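Local coordinates for Alpha/beta hydrolase (Enterobacter asburiae, PDB 6KMO), which probably hydrolyses carboxylic ester bonds, as an esterase or lipase of the alpha/beta hydrolase fold, at residues A[182-187]-A[208-213]; A[202-207]-A[264-269]. The protein carries 2 engineered substitutions. All coordinates share one frame; numbering follows the deposited sequence.

Interaction 1. Residues A[182-187]-A[208-213]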
ATOM      1  N   GLY A 182      18.661   4.285   4.089  1.00  4.82           N
ATOM      2  CA  GLY A 182      18.781   3.680   2.776  1.00  4.90           C
ATOM      3  C   GLY A 182      17.803   4.258   1.777  1.00  5.36           C
ATOM      4  O   GLY A 182      18.114   4.375   0.585  1.00  5.63           O
ATOM      5  N   GLY A 183      16.609   4.630   2.236  1.00  4.87           N
ATOM      6  CA  GLY A 183      15.685   5.350   1.369  1.00  4.98           C
ATOM      7  C   GLY A 183      16.159   6.758   1.048  1.00  5.15           C
ATOM      8  O   GLY A 183      15.971   7.253  -0.067  1.00  6.05           O
ATOM      9  N   ASN A 184      16.783   7.424   2.019  1.00  5.04           N
ATOM     10  CA  ASN A 184      17.504   8.669   1.765  1.00  4.38           C
ATOM     11  C   ASN A 184      18.541   8.470   0.674  1.00  5.26           C
ATOM     12  O   ASN A 184      18.645   9.276  -0.256  1.00  6.33           O
ATOM     13  CB  ASN A 184      18.164   9.094   3.083  1.00  5.19           C
ATOM     14  CG  ASN A 184      18.943  10.369   2.985  1.00  5.99           C
ATOM     15  OD1 ASN A 184      20.141  10.339   2.691  1.00  6.67           O
ATOM     16  ND2 ASN A 184      18.293  11.492   3.254  1.00  6.27           N
ATOM     17  N   MET A 185      19.292   7.369   0.769  1.00  5.48           N
ATOM     18  CA  MET A 185      20.353   7.052  -0.190  1.00  5.97           C
ATOM     19  C   MET A 185      19.791   6.828  -1.593  1.00  5.98           C
ATOM     20  O   MET A 185      20.425   7.212  -2.586  1.00  6.18           O
ATOM     21  CB  MET A 185      21.143   5.850   0.336  1.00  5.90           C
ATOM     22  CG  MET A 185      22.490   5.578  -0.358  1.00  6.77           C
ATOM     23  SD  MET A 185      23.568   4.351   0.553  1.00  2.99           S
ATOM     24  CE  MET A 185      24.057   5.368   1.959  1.00 11.78           C
ATOM     25  N   VAL A 186      18.593   6.238  -1.705  1.00  5.22           N
ATOM     26  CA  VAL A 186      17.911   6.124  -2.997  1.00  5.57           C
ATOM     27  C   VAL A 186      17.775   7.503  -3.638  1.00  5.88           C
ATOM     28  O   VAL A 186      18.128   7.714  -4.808  1.00  6.42           O
ATOM     29  CB  VAL A 186      16.529   5.464  -2.819  1.00  5.11           C
ATOM     30  CG1 VAL A 186      15.655   5.682  -4.068  1.00  6.77           C
ATOM     31  CG2 VAL A 186      16.662   3.975  -2.507  1.00  6.40           C
ATOM     32  N   ALA A 187      17.209   8.454  -2.891  1.00  5.54           N
ATOM     33  CA  ALA A 187      17.046   9.805  -3.419  1.00  6.12           C
ATOM     34  C   ALA A 187      18.390  10.441  -3.760  1.00  6.97           C
ATOM     35  O   ALA A 187      18.523  11.110  -4.796  1.00  6.42           O
ATOM     36  CB  ALA A 187      16.277  10.669  -2.409  1.00  6.83           C
ATOM     37  N   TRP A 208      10.057   3.769   4.230  1.00  5.18           N
ATOM     38  CA  TRP A 208      10.057   4.590   5.440  1.00  5.16           C
ATOM     39  C   TRP A 208      11.324   5.464   5.510  1.00  4.88           C
ATOM     40  O   TRP A 208      12.122   5.352   6.458  1.00  6.20           O
ATOM     41  CB  TRP A 208       9.832   3.762   6.707  1.00  5.00           C
ATOM     42  CG  TRP A 208      10.560   2.464   6.758  1.00  5.58           C
ATOM     43  CD1 TRP A 208      11.754   2.249   7.373  1.00  5.81           C
ATOM     44  CD2 TRP A 208      10.180   1.209   6.163  1.00  6.01           C
ATOM     45  NE1 TRP A 208      12.164   0.951   7.179  1.00  6.87           N
ATOM     46  CE2 TRP A 208      11.204   0.291   6.456  1.00  6.32           C
ATOM     47  CE3 TRP A 208       9.090   0.773   5.403  1.00  6.86           C
ATOM     48  CZ2 TRP A 208      11.170  -1.027   6.012  1.00  6.11           C
ATOM     49  CZ3 TRP A 208       9.070  -0.550   4.965  1.00  6.91           C
ATOM     50  CH2 TRP A 208      10.098  -1.421   5.278  1.00  6.71           C
ATOM     51  N   PRO A 209      11.520   6.351   4.539  1.00  4.98           N
ATOM     52  CA  PRO A 209      12.801   7.040   4.372  1.00  4.92           C
ATOM     53  C   PRO A 209      12.996   8.217   5.315  1.00  5.77           C
ATOM     54  O   PRO A 209      12.048   8.859   5.779  1.00  5.93           O
ATOM     55  CB  PRO A 209      12.709   7.574   2.933  1.00  5.22           C
ATOM     56  CG  PRO A 209      11.224   7.850   2.754  1.00  5.00           C
ATOM     57  CD  PRO A 209      10.588   6.646   3.426  1.00  6.12           C
ATOM     58  N   VAL A 210      14.277   8.516   5.539  1.00  5.81           N
ATOM     59  CA  VAL A 210      14.729   9.802   6.068  1.00  5.82           C
ATOM     60  C   VAL A 210      14.829  10.784   4.905  1.00  6.13           C
ATOM     61  O   VAL A 210      15.478  10.486   3.896  1.00  6.15           O
ATOM     62  CB  VAL A 210      16.105   9.654   6.736  1.00  6.19           C
ATOM     63  CG1 VAL A 210      16.672  11.029   7.100  1.00  6.85           C
ATOM     64  CG2 VAL A 210      16.062   8.727   7.942  1.00  6.33           C
ATOM     65  N   THR A 211      14.203  11.962   5.027  1.00  6.12           N
ATOM     66  CA  THR A 211      14.289  12.948   3.950  1.00  6.20           C
ATOM     67  C   THR A 211      14.760  14.328   4.390  1.00  6.03           C
ATOM     68  O   THR A 211      14.996  15.171   3.514  1.00  6.53           O
ATOM     69  CB  THR A 211      12.970  13.081   3.168  1.00  5.20           C
ATOM     70  OG1 THR A 211      12.030  13.730   4.023  1.00  6.74           O
ATOM     71  CG2 THR A 211      12.454  11.737   2.688  1.00  5.94           C
ATOM     72  N   ASP A 212      14.918  14.598   5.686  1.00  6.44           N
ATOM     73  CA  ASP A 212      15.292  15.949   6.108  1.00  7.17           C
ATOM     74  C   ASP A 212      16.001  15.905   7.452  1.00  7.57           C
ATOM     75  O   ASP A 212      15.570  15.203   8.374  1.00  8.97           O
ATOM     76  CB  ASP A 212      14.041  16.829   6.225  1.00  6.81           C
ATOM     77  CG  ASP A 212      14.332  18.314   6.327  1.00  8.51           C
ATOM     78  OD1 ASP A 212      15.464  18.731   6.033  1.00  8.75           O
ATOM     79  OD2 ASP A 212      13.378  19.067   6.707  1.00 10.99           O
ATOM     80  N   ALA A 213      17.056  16.706   7.580  1.00  7.37           N
ATOM     81  CA  ALA A 213      17.749  16.881   8.856  1.00  7.67           C
ATOM     82  C   ALA A 213      17.022  17.937   9.696  1.00  8.99           C
ATOM     83  O   ALA A 213      17.530  19.025   9.973  1.00  9.85           O
ATOM     84  CB  ALA A 213      19.204  17.253   8.637  1.00  8.27           C
TER

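Interaction 2. Residues A[202-207]-A[264-269]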
ATOM      1  N   ARG A 202      14.886   2.856 -13.565  1.00  6.61           N
ATOM      2  CA  ARG A 202      13.500   2.509 -13.846  1.00  7.02           C
ATOM      3  C   ARG A 202      12.561   2.898 -12.715  1.00  8.32           C
ATOM      4  O   ARG A 202      11.418   3.312 -12.962  1.00 10.24           O
ATOM      5  CB  ARG A 202      13.364   0.997 -14.043  1.00  8.14           C
ATOM      6  CG  ARG A 202      13.785   0.503 -15.426  1.00  8.88           C
ATOM      7  CD  ARG A 202      12.808   0.979 -16.498  1.00  8.62           C
ATOM      8  NE  ARG A 202      13.067   0.333 -17.788  1.00 13.40           N
ATOM      9  CZ  ARG A 202      12.556  -0.837 -18.149  1.00 12.79           C
ATOM     10  NH1 ARG A 202      11.758  -1.509 -17.338  1.00 13.49           N
ATOM     11  NH2 ARG A 202      12.844  -1.346 -19.343  1.00 13.91           N
ATOM     12  N   TYR A 203      12.989   2.726 -11.464  1.00  6.79           N
ATOM     13  CA  TYR A 203      12.049   2.850 -10.358  1.00  6.27           C
ATOM     14  C   TYR A 203      12.819   2.990  -9.062  1.00  7.42           C
ATOM     15  O   TYR A 203      13.851   2.340  -8.878  1.00  7.33           O
ATOM     16  CB  TYR A 203      11.155   1.609 -10.263  1.00  7.45           C
ATOM     17  CG  TYR A 203       9.813   1.808  -9.594  1.00  6.93           C
ATOM     18  CD1 TYR A 203       8.908   2.707 -10.111  1.00  7.47           C
ATOM     19  CD2 TYR A 203       9.434   1.047  -8.490  1.00  8.06           C
ATOM     20  CE1 TYR A 203       7.658   2.882  -9.522  1.00  6.08           C
ATOM     21  CE2 TYR A 203       8.196   1.212  -7.899  1.00  6.68           C
ATOM     22  CZ  TYR A 203       7.313   2.133  -8.413  1.00  6.24           C
ATOM     23  OH  TYR A 203       6.060   2.266  -7.844  1.00  7.19           O
ATOM     24  N   ASN A 204      12.299   3.815  -8.165  1.00  6.21           N
ATOM     25  CA  ASN A 204      12.799   3.958  -6.806  1.00  5.63           C
ATOM     26  C   ASN A 204      11.757   3.413  -5.837  1.00  6.14           C
ATOM     27  O   ASN A 204      10.565   3.701  -5.976  1.00  6.53           O
ATOM     28  CB  ASN A 204      12.961   5.431  -6.446  1.00  8.19           C
ATOM     29  CG  ASN A 204      14.040   6.120  -7.207  1.00  6.78           C
ATOM     30  OD1 ASN A 204      15.019   5.508  -7.629  1.00  7.69           O
ATOM     31  ND2 ASN A 204      13.897   7.425  -7.355  1.00  8.94           N
ATOM     32  N   VAL A 205      12.209   2.690  -4.823  1.00  5.16           N
ATOM     33  CA  VAL A 205      11.367   2.308  -3.696  1.00  5.62           C
ATOM     34  C   VAL A 205      12.037   2.829  -2.436  1.00  5.90           C
ATOM     35  O   VAL A 205      13.103   2.348  -2.035  1.00  6.17           O
ATOM     36  CB  VAL A 205      11.117   0.801  -3.603  1.00  6.85           C
ATOM     37  CG1 VAL A 205      10.203   0.538  -2.420  1.00  8.03           C
ATOM     38  CG2 VAL A 205      10.505   0.254  -4.882  1.00  6.93           C
ATOM     39  N   MET A 206      11.422   3.826  -1.816  1.00  5.48           N
ATOM     40  CA  MET A 206      11.910   4.445  -0.589  1.00  4.99           C
ATOM     41  C   MET A 206      11.047   3.924   0.548  1.00  5.43           C
ATOM     42  O   MET A 206       9.877   4.309   0.680  1.00  5.89           O
ATOM     43  CB  MET A 206      11.848   5.973  -0.699  1.00  6.13           C
ATOM     44  CG  MET A 206      12.729   6.564  -1.790  1.00  5.28           C
ATOM     45  SD  MET A 206      12.532   8.400  -2.159  1.00  2.38           S
ATOM     46  CE  MET A 206      13.102   9.109  -0.584  1.00  7.39           C
ATOM     47  N   LEU A 207      11.613   3.034   1.354  1.00  4.72           N
ATOM     48  CA  LEU A 207      10.884   2.370   2.439  1.00  5.41           C
ATOM     49  C   LEU A 207      11.127   3.169   3.711  1.00  4.87           C
ATOM     50  O   LEU A 207      12.261   3.256   4.196  1.00  5.36           O
ATOM     51  CB  LEU A 207      11.352   0.928   2.606  1.00  5.96           C
ATOM     52  CG  LEU A 207      11.132   0.028   1.383  1.00  5.20           C
ATOM     53  CD1 LEU A 207      11.827  -1.300   1.607  1.00  7.46           C
ATOM     54  CD2 LEU A 207       9.671  -0.170   1.099  1.00  7.07           C
ATOM     55  N   LYS A 264      12.482  17.841 -10.706  1.00  8.68           N
ATOM     56  CA  LYS A 264      11.977  17.473 -12.020  1.00  8.84           C
ATOM     57  C   LYS A 264      12.858  16.397 -12.647  1.00  9.74           C
ATOM     58  O   LYS A 264      14.088  16.469 -12.600  1.00 10.86           O
ATOM     59  CB  LYS A 264      11.945  18.709 -12.921  1.00 14.41           C
ATOM     60  CG  LYS A 264      11.310  18.459 -14.278  1.00 23.55           C
ATOM     61  CD  LYS A 264      11.369  19.709 -15.164  1.00 33.56           C
ATOM     62  CE  LYS A 264      10.772  19.436 -16.543  1.00 43.04           C
ATOM     63  NZ  LYS A 264      10.277  20.678 -17.204  1.00 52.75           N
ATOM     64  N   GLY A 265      12.230  15.371 -13.216  1.00  9.17           N
ATOM     65  CA  GLY A 265      12.955  14.288 -13.837  1.00  9.82           C
ATOM     66  C   GLY A 265      13.398  13.173 -12.901  1.00 10.07           C
ATOM     67  O   GLY A 265      14.016  12.211 -13.360  1.00  9.85           O
ATOM     68  N   PHE A 266      13.097  13.276 -11.611  1.00  8.85           N
ATOM     69  CA  PHE A 266      13.388  12.186 -10.676  1.00  8.14           C
ATOM     70  C   PHE A 266      12.706  10.912 -11.177  1.00  7.55           C
ATOM     71  O   PHE A 266      11.644  10.969 -11.794  1.00  8.71           O
ATOM     72  CB  PHE A 266      12.763  12.599  -9.341  1.00  6.80           C
ATOM     73  CG  PHE A 266      13.281  11.906  -8.088  1.00  6.64           C
ATOM     74  CD1 PHE A 266      14.446  12.319  -7.456  1.00  7.29           C
ATOM     75  CD2 PHE A 266      12.524  10.912  -7.481  1.00  7.48           C
ATOM     76  CE1 PHE A 266      14.857  11.729  -6.276  1.00  7.89           C
ATOM     77  CE2 PHE A 266      12.935  10.319  -6.286  1.00  6.16           C
ATOM     78  CZ  PHE A 266      14.096  10.726  -5.691  1.00  7.22           C
ATOM     79  N   PRO A 267      13.294   9.742 -10.928  1.00  6.62           N
ATOM     80  CA  PRO A 267      12.663   8.502 -11.405  1.00  5.81           C
ATOM     81  C   PRO A 267      11.295   8.261 -10.775  1.00  5.57           C
ATOM     82  O   PRO A 267      10.989   8.743  -9.681  1.00  6.67           O
ATOM     83  CB  PRO A 267      13.654   7.402 -10.995  1.00  6.44           C
ATOM     84  CG  PRO A 267      14.984   8.118 -10.851  1.00  8.31           C
ATOM     85  CD  PRO A 267      14.630   9.500 -10.356  1.00  7.77           C
ATOM     86  N   GLU A 268      10.483   7.469 -11.465  1.00  5.68           N
ATOM     87  CA  GLU A 268       9.227   7.006 -10.893  1.00  5.84           C
ATOM     88  C   GLU A 268       9.505   6.358  -9.547  1.00  5.67           C
ATOM     89  O   GLU A 268      10.484   5.621  -9.390  1.00  6.26           O
ATOM     90  CB  GLU A 268       8.537   6.023 -11.832  1.00  6.63           C
ATOM     91  CG  GLU A 268       8.220   6.638 -13.193  1.00  7.73           C
ATOM     92  CD  GLU A 268       7.068   5.986 -13.929  1.00  9.43           C
ATOM     93  OE1 GLU A 268       6.209   5.327 -13.317  1.00  9.83           O
ATOM     94  OE2 GLU A 268       7.022   6.152 -15.170  1.00 14.68           O
ATOM     95  N   THR A 269       8.624   6.607  -8.574  1.00  5.28           N
ATOM     96  CA  THR A 269       8.928   6.313  -7.182  1.00  5.60           C
ATOM     97  C   THR A 269       7.729   5.756  -6.435  1.00  4.27           C
ATOM     98  O   THR A 269       6.589   6.186  -6.645  1.00  5.92           O
ATOM     99  CB  THR A 269       9.415   7.600  -6.493  1.00  5.79           C
ATOM    100  OG1 THR A 269      10.667   8.007  -7.053  1.00  5.94           O
ATOM    101  CG2 THR A 269       9.623   7.432  -5.011  1.00  6.69           C
TER
HETATM  102  O   HOH W   1      11.733   6.264 -13.924  1.00 11.06           O
HETATM  103  O   HOH W   2       4.846   4.714  -8.302  1.00  6.96           O

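Interaction 1. Residues A[182-187]-A[208-213]
A single side-chain hydrogen bond joins helix residues 182-187 to the loop 208-213 that follows strand 203-207: Asn-184 ND2 gives an N-H to Val-210 O over 3.1 Å, at an N-H...O angle of 154°. The acceptor lies in the plane of the Asn-184 amide, while the donor reaches the carbonyl from above its plane, 53° out. Asn-184 CB lies close to the same oxygen, 3.1 Å from Val-210 O. CG of Asn-184 stands anti to the backbone N (chi1 -180°), which swings the amide off the helix and out over the loop. ND2 also donates to Ala-253 O, so two backbone carbonyls grip this buried nitrogen and limit rotation of the amide. Other polar bonds tie the loop to its surroundings: the backbone N atoms of Thr-211 and Asp-212 share Glu-282 OE2, and Asp-212 forms a salt bridge with Arg-257.

Gly-182 ends a GxSxG pattern centred on Ser-180, consistent with a nucleophile elbow leading into helix 181-195; a backbone hydrogen bond joins Val-210 to Ser-180 itself.

The nonpolar contact is close because Gly-183 has no side chain. Pro-209 comes in with its CB against the bare helix backbone, 4.0 Å from Gly-183 C, and the two CA atoms are 4.5 Å apart. Val-210 CG1 brushes Asn-184 ND2 at 4.2 Å, and its side chain also packs on Met-234 and Trp-238.

Interaction 2. Residues A[202-207]-A[264-269]
The Tyr-203 ring stacks on His-335 of helix 319-335 and also packs on Val-323 of the second subunit, while its CD1 side runs along Glu-268, where Tyr-203 CD1 is 3.8 Å from Glu-268 CB. A second flat group, the Asn-204 amide, crosses the Phe-266 ring with the planes 72° apart, bringing Asn-204 ND2 to 3.2 Å from Phe-266 CE2 in an oblique approach. The Pro-267 ring lies against the same nitrogen, its CB 3.6 Å from Asn-204 ND2. CG of Asn-204 sits beside the backbone N, anti to the carbonyl carbon, and this turns the amide to Thr-269.

There Asn-204 ND2 donates to Thr-269 OG1 over 3.3 Å, at 146°, somewhat out of the amide plane. The hydroxyl in turn donates to Pro-267 O, with OG1 2.7 Å from that oxygen, so it accepts from the strand and donates within its own segment, linking Asn-204 to the Pro-267 carbonyl. Beside it Met-206, bent at its thioether, meets Thr-269 with SD 4.2 Å from CG2.

The backbones join through Asn-204 N and Glu-268 O, 2.8 Å apart in a bond nearly along the C=O axis (N-H...O 160°). Asn-204 also has a backbone hydrogen bond with Leu-270, and Thr-269 CA makes a CA-H...O contact of 3.3 Å to Asn-204 O. One water bridges Arg-202 O and Glu-268 N; another links Tyr-203 OH to Thr-269 O.

Asn-204 and Thr-269 form the parallel bridge where strand 269-274 takes its place beside strand 203-207. These adjacent strands, connected through helical segments, are the sixth and seventh of the central sheet of the alpha/beta hydrolase fold.

Both contacts are buried, but interaction 1 lies deeper, about 8 Å from the centre of the chain against about 13 Å for interaction 2 (centres of the contacts). Interaction 2 has a partly exposed margin at Arg-202 and Glu-268 and borders the second subunit. Residues 202-207 lead directly in sequence into 208-213, so one run of chain serves both contacts, and helix 181-195 touches both: Val-186 packs on Asn-204 and Met-206, and Ala-187 meets the Phe-266 ring. Their chemistry differs accordingly: interaction 1 joins helix to loop through a side-chain amide near the presumed elbow, whereas interaction 2 joins a strand to the loop entering the next strand through one parallel bridge, adding a hydroxyl relay and bridging waters.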